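Local coordinates for putative lipase (Bacteroides thetaiotaomicron VPI-5482, PDB 3BZW), which probably acts as a lipase or lysophospholipase of the GDSL-like (SGNH hydrolase) family, splitting ester bonds of lipids, at residues A[169-182]-A[234-246]. Numbering follows the deposited sequence.
Sequences LHRSLANFGDKNVQ and YDAGYDRLHPDTK. With ACT (acetate ion), chain G.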
loop_
_atom_site.group_PDB
_atom_site.type_symbol
_atom_site.label_atom_id
_atom_site.label_comp_id
_atom_site.label_asym_id
_atom_site.label_seq_id
_atom_site.Cartn_x
_atom_site.Cartn_y
_atom_site.Cartn_z
ATOM N N LEU A 169 31.262 0.900 1.465
ATOM C CA LEU A 169 31.034 2.182 0.795
ATOM C C LEU A 169 30.430 1.991 -0.590
ATOM O O LEU A 169 30.559 0.921 -1.180
ATOM C CB LEU A 169 32.358 2.935 0.632
ATOM C CG LEU A 169 33.200 3.182 1.884
ATOM C CD1 LEU A 169 34.514 3.846 1.492
ATOM C CD2 LEU A 169 32.418 4.050 2.856
ATOM N N HIS A 170 29.767 3.030 -1.099
ATOM C CA HIS A 170 29.210 2.969 -2.445
ATOM C C HIS A 170 30.432 2.765 -3.333
ATOM O O HIS A 170 31.538 3.171 -2.974
ATOM C CB HIS A 170 28.484 4.271 -2.807
ATOM C CG HIS A 170 27.055 4.305 -2.354
ATOM N ND1 HIS A 170 26.692 4.526 -1.044
ATOM C CD2 HIS A 170 25.903 4.085 -3.032
ATOM C CE1 HIS A 170 25.378 4.441 -0.931
ATOM N NE2 HIS A 170 24.875 4.173 -2.122
ATOM N N ARG A 171 30.239 2.146 -4.489
ATOM C CA ARG A 171 31.364 1.841 -5.361
ATOM C C ARG A 171 31.032 1.945 -6.836
ATOM O O ARG A 171 29.905 1.680 -7.242
ATOM C CB ARG A 171 31.835 0.420 -5.067
ATOM C CG ARG A 171 30.688 -0.587 -5.060
ATOM C CD ARG A 171 31.189 -2.002 -4.856
ATOM N NE ARG A 171 31.913 -2.470 -6.028
ATOM C CZ ARG A 171 32.860 -3.400 -5.999
ATOM N NH1 ARG A 171 33.203 -3.966 -4.848
ATOM N NH2 ARG A 171 33.466 -3.757 -7.120
ATOM N N SER A 172 32.026 2.312 -7.638
ATOM C CA SER A 172 31.824 2.416 -9.073
ATOM C C SER A 172 32.810 1.503 -9.801
ATOM O O SER A 172 33.391 0.599 -9.196
ATOM C CB SER A 172 31.964 3.866 -9.544
ATOM O OG SER A 172 31.595 3.980 -10.911
ATOM N N LEU A 173 33.006 1.739 -11.093
ATOM C CA LEU A 173 33.880 0.892 -11.898
ATOM C C LEU A 173 35.328 0.783 -11.434
ATOM O O LEU A 173 35.888 1.708 -10.852
ATOM C CB LEU A 173 33.843 1.358 -13.359
ATOM C CG LEU A 173 34.515 2.692 -13.694
ATOM C CD1 LEU A 173 35.984 2.456 -14.001
ATOM C CD2 LEU A 173 33.833 3.323 -14.895
ATOM N N ALA A 174 35.925 -0.374 -11.700
ATOM C CA ALA A 174 37.319 -0.629 -11.355
ATOM C C ALA A 174 37.894 -1.593 -12.387
ATOM O O ALA A 174 37.302 -2.631 -12.681
ATOM C CB ALA A 174 37.430 -1.228 -9.954
ATOM N N ASN A 175 39.046 -1.238 -12.940
ATOM C CA ASN A 175 39.706 -2.063 -13.940
ATOM C C ASN A 175 41.166 -2.226 -13.534
ATOM O O ASN A 175 41.953 -1.288 -13.640
ATOM C CB ASN A 175 39.583 -1.394 -15.317
ATOM C CG ASN A 175 40.411 -2.087 -16.387
ATOM O OD1 ASN A 175 40.566 -3.308 -16.379
ATOM N ND2 ASN A 175 40.933 -1.304 -17.328
ATOM N N PHE A 176 41.519 -3.420 -13.062
ATOM C CA PHE A 176 42.881 -3.696 -12.608
ATOM C C PHE A 176 43.611 -4.728 -13.465
ATOM O O PHE A 176 44.461 -5.472 -12.966
ATOM C CB PHE A 176 42.853 -4.181 -11.156
ATOM C CG PHE A 176 42.137 -3.250 -10.216
ATOM C CD1 PHE A 176 42.615 -1.960 -9.993
ATOM C CD2 PHE A 176 40.977 -3.657 -9.561
ATOM C CE1 PHE A 176 41.944 -1.089 -9.131
ATOM C CE2 PHE A 176 40.300 -2.793 -8.696
ATOM C CZ PHE A 176 40.784 -1.506 -8.482
ATOM N N GLY A 177 43.289 -4.773 -14.751
ATOM C CA GLY A 177 43.940 -5.731 -15.624
ATOM C C GLY A 177 42.953 -6.631 -16.340
ATOM O O GLY A 177 41.758 -6.631 -16.026
ATOM N N ASP A 178 43.458 -7.410 -17.292
ATOM C CA ASP A 178 42.631 -8.316 -18.085
ATOM C C ASP A 178 41.798 -9.311 -17.289
ATOM O O ASP A 178 40.743 -9.740 -17.750
ATOM C CB ASP A 178 43.498 -9.104 -19.074
ATOM C CG ASP A 178 44.224 -8.214 -20.060
ATOM O OD1 ASP A 178 43.593 -7.282 -20.606
ATOM O OD2 ASP A 178 45.424 -8.459 -20.301
ATOM N N LYS A 179 42.260 -9.684 -16.102
ATOM C CA LYS A 179 41.532 -10.659 -15.298
ATOM C C LYS A 179 40.818 -10.095 -14.072
ATOM O O LYS A 179 40.273 -10.855 -13.273
ATOM C CB LYS A 179 42.482 -11.780 -14.860
ATOM C CG LYS A 179 43.093 -12.561 -16.015
ATOM C CD LYS A 179 43.973 -13.697 -15.514
ATOM C CE LYS A 179 44.586 -14.465 -16.673
ATOM N NZ LYS A 179 45.369 -13.561 -17.558
ATOM N N ASN A 180 40.815 -8.773 -13.924
ATOM C CA ASN A 180 40.167 -8.138 -12.778
ATOM C C ASN A 180 39.416 -6.887 -13.239
ATOM O O ASN A 180 39.966 -5.787 -13.246
ATOM C CB ASN A 180 41.224 -7.761 -11.729
ATOM C CG ASN A 180 40.616 -7.376 -10.393
ATOM O OD1 ASN A 180 39.442 -7.017 -10.310
ATOM N ND2 ASN A 180 41.425 -7.433 -9.336
ATOM N N VAL A 181 38.159 -7.068 -13.629
ATOM C CA VAL A 181 37.329 -5.965 -14.100
ATOM C C VAL A 181 36.028 -5.995 -13.319
ATOM O O VAL A 181 35.307 -6.994 -13.341
ATOM C CB VAL A 181 37.036 -6.105 -15.606
ATOM C CG1 VAL A 181 36.165 -4.944 -16.090
ATOM C CG2 VAL A 181 38.349 -6.145 -16.376
ATOM N N GLN A 182 35.725 -4.892 -12.638
ATOM C CA GLN A 182 34.530 -4.818 -11.805
ATOM C C GLN A 182 33.533 -3.741 -12.237
ATOM O O GLN A 182 33.810 -2.549 -12.134
ATOM C CB GLN A 182 34.966 -4.587 -10.353
ATOM C CG GLN A 182 35.999 -5.615 -9.865
ATOM C CD GLN A 182 36.592 -5.284 -8.503
ATOM O OE1 GLN A 182 35.885 -4.850 -7.594
ATOM N NE2 GLN A 182 37.895 -5.514 -8.352
ATOM N N TYR A 234 40.555 7.156 -5.959
ATOM C CA TYR A 234 41.881 7.140 -6.579
ATOM C C TYR A 234 42.115 7.421 -8.059
ATOM O O TYR A 234 42.976 8.233 -8.402
ATOM C CB TYR A 234 42.596 5.829 -6.241
ATOM C CG TYR A 234 44.100 5.966 -6.312
ATOM C CD1 TYR A 234 44.800 6.644 -5.312
ATOM C CD2 TYR A 234 44.816 5.476 -7.404
ATOM C CE1 TYR A 234 46.177 6.835 -5.398
ATOM C CE2 TYR A 234 46.200 5.661 -7.500
ATOM C CZ TYR A 234 46.870 6.342 -6.493
ATOM O OH TYR A 234 48.231 6.535 -6.584
ATOM N N ASP A 235 41.379 6.760 -8.942
ATOM C CA ASP A 235 41.621 6.943 -10.370
ATOM C C ASP A 235 40.333 7.085 -11.172
ATOM O O ASP A 235 39.614 6.113 -11.392
ATOM C CB ASP A 235 42.442 5.751 -10.881
ATOM C CG ASP A 235 43.060 5.995 -12.250
ATOM O OD1 ASP A 235 42.328 6.374 -13.184
ATOM O OD2 ASP A 235 44.283 5.789 -12.391
ATOM N N ALA A 236 40.053 8.308 -11.608
ATOM C CA ALA A 236 38.849 8.597 -12.378
ATOM C C ALA A 236 38.635 7.648 -13.557
ATOM O O ALA A 236 37.499 7.313 -13.896
ATOM C CB ALA A 236 38.887 10.038 -12.875
ATOM N N GLY A 237 39.716 7.199 -14.179
ATOM C CA GLY A 237 39.555 6.319 -15.322
ATOM C C GLY A 237 39.591 4.823 -15.076
ATOM O O GLY A 237 38.972 4.060 -15.823
ATOM N N TYR A 238 40.287 4.394 -14.026
ATOM C CA TYR A 238 40.427 2.967 -13.760
ATOM C C TYR A 238 40.064 2.467 -12.363
ATOM O O TYR A 238 39.954 1.257 -12.153
ATOM C CB TYR A 238 41.870 2.548 -14.063
ATOM C CG TYR A 238 42.328 2.918 -15.459
ATOM C CD1 TYR A 238 42.161 2.039 -16.530
ATOM C CD2 TYR A 238 42.900 4.164 -15.713
ATOM C CE1 TYR A 238 42.559 2.400 -17.831
ATOM C CE2 TYR A 238 43.295 4.532 -16.997
ATOM C CZ TYR A 238 43.125 3.649 -18.050
ATOM O OH TYR A 238 43.526 4.025 -19.315
ATOM N N ASP A 239 39.897 3.373 -11.407
ATOM C CA ASP A 239 39.588 2.939 -10.050
ATOM C C ASP A 239 38.639 3.867 -9.305
ATOM O O ASP A 239 39.067 4.831 -8.668
ATOM C CB ASP A 239 40.883 2.787 -9.244
ATOM C CG ASP A 239 40.668 2.056 -7.929
ATOM O OD1 ASP A 239 39.496 1.893 -7.523
ATOM O OD2 ASP A 239 41.667 1.650 -7.299
ATOM N N ARG A 240 37.349 3.557 -9.389
ATOM C CA ARG A 240 36.320 4.331 -8.711
ATOM C C ARG A 240 35.796 3.491 -7.550
ATOM O O ARG A 240 34.649 3.643 -7.121
ATOM C CB ARG A 240 35.186 4.672 -9.685
ATOM C CG ARG A 240 35.657 5.433 -10.914
ATOM C CD ARG A 240 34.498 5.869 -11.794
ATOM N NE ARG A 240 34.978 6.395 -13.069
ATOM C CZ ARG A 240 34.191 6.860 -14.031
ATOM N NH1 ARG A 240 32.873 6.869 -13.866
ATOM N NH2 ARG A 240 34.722 7.308 -15.163
ATOM N N LEU A 241 36.657 2.601 -7.059
ATOM C CA LEU A 241 36.336 1.709 -5.943
ATOM C C LEU A 241 37.096 2.118 -4.681
ATOM O O LEU A 241 36.506 2.285 -3.614
ATOM C CB LEU A 241 36.692 0.258 -6.302
ATOM C CG LEU A 241 36.760 -0.782 -5.171
ATOM C CD1 LEU A 241 35.377 -0.966 -4.545
ATOM C CD2 LEU A 241 37.274 -2.109 -5.721
ATOM N N HIS A 242 38.408 2.286 -4.807
ATOM C CA HIS A 242 39.221 2.664 -3.657
ATOM C C HIS A 242 39.324 4.172 -3.450
ATOM O O HIS A 242 39.680 4.919 -4.364
ATOM C CB HIS A 242 40.631 2.081 -3.786
ATOM C CG HIS A 242 40.656 0.600 -4.007
ATOM N ND1 HIS A 242 41.065 0.032 -5.194
ATOM C CD2 HIS A 242 40.343 -0.429 -3.185
ATOM C CE1 HIS A 242 41.009 -1.284 -5.092
ATOM N NE2 HIS A 242 40.574 -1.590 -3.882
ATOM N N PRO A 243 39.001 4.639 -2.237
ATOM C CA PRO A 243 39.075 6.068 -1.933
ATOM C C PRO A 243 40.528 6.551 -1.979
ATOM O O PRO A 243 41.457 5.773 -1.718
ATOM C CB PRO A 243 38.512 6.144 -0.515
ATOM C CG PRO A 243 37.555 4.992 -0.463
ATOM C CD PRO A 243 38.337 3.904 -1.147
ATOM N N ASP A 244 40.730 7.816 -2.332
ATOM C CA ASP A 244 42.082 8.358 -2.326
ATOM C C ASP A 244 42.251 8.963 -0.939
ATOM O O ASP A 244 41.366 8.818 -0.092
ATOM C CB ASP A 244 42.286 9.422 -3.415
ATOM C CG ASP A 244 41.245 10.524 -3.382
ATOM O OD1 ASP A 244 40.553 10.700 -2.355
ATOM O OD2 ASP A 244 41.132 11.242 -4.405
ATOM N N THR A 245 43.374 9.628 -0.698
ATOM C CA THR A 245 43.616 10.226 0.606
ATOM C C THR A 245 42.482 11.165 1.015
ATOM O O THR A 245 42.036 11.140 2.168
ATOM C CB THR A 245 44.968 10.979 0.619
ATOM O OG1 THR A 245 46.037 10.022 0.586
ATOM C CG2 THR A 245 45.097 11.842 1.869
ATOM N N LYS A 246 42.005 11.980 0.076
ATOM C CA LYS A 246 40.919 12.912 0.377
ATOM C C LYS A 246 39.694 12.140 0.874
ATOM O O LYS A 246 39.021 12.573 1.809
ATOM C CB LYS A 246 40.565 13.740 -0.868
ATOM C CG LYS A 246 39.617 14.920 -0.600
ATOM C CD LYS A 246 39.390 15.748 -1.864
ATOM C CE LYS A 246 38.525 16.976 -1.589
ATOM N NZ LYS A 246 39.197 17.942 -0.670
HETATM C C ACT G . 39.412 -4.443 -2.039
HETATM O O ACT G . 39.904 -4.273 -3.140
HETATM O OXT ACT G . 39.884 -5.278 -1.286
HETATM C CH3 ACT G . 38.233 -3.612 -1.601
HETATM O O HOH W 1 34.035 1.794 -2.514
HETATM O O HOH W 2 31.093 6.568 -11.570
#
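Arg-240 leans on Ser-172 and Leu-173, its CB 3.3 Å from CB of Ser-172. CG lies 3.7 Å from Leu-173 O, and CD touches both OG of Ser-172 and CG of Leu-173. NE donates a hydrogen bond to Ala-236 O, which lies near the guanidinium plane, and CD2 of Leu-173 sits over the centre of one guanidinium face, 3.7 Å from CZ. At the tip, NH2 adds a weak hydrogen bond to Ala-236 O, and NH1 gives one to a water that also meets Ser-172 OG. Next to these contacts the backbones meet at a single beta bridge, Ala-174 with Asp-239, flanked by Arg-240 N to Leu-173 O and a nearly straight bond from Asn-175 N to Tyr-238 O (2.8 Å, 170°).

Beyond the bridge, Phe-176 brings CE1 to within 3.3 Å of Asp-239 OD2, which lies at the ring edge, the carboxylate plane turned 84° from the ring. Asp-239, its CG swung opposite the backbone N (chi1 -168°), folds over the residues that follow it, an Asx turn: OD1 accepts from the backbone N of Leu-241 and of His-242, while OD2 offers its syn lone pair to His-242 ND1 at 2.7 Å and also bonds Tyr-42 OH. Replacing Asp-239 by alanine would probably leave His-242 ND1 and both backbone N-H groups without their acceptor, and the imidazole less firmly oriented. The other ring nitrogen, NE2, donates to an acetate, probably from the crystallisation liquor, also bonded by Ser-35 N, Gly-68 N and Asn-99 ND2, consistent with the family's oxyanion hole. This Asp-x-x-His arrangement is characteristic of the SGNH hydrolase active site, where Asp-239 and His-242 probably complete a catalytic triad.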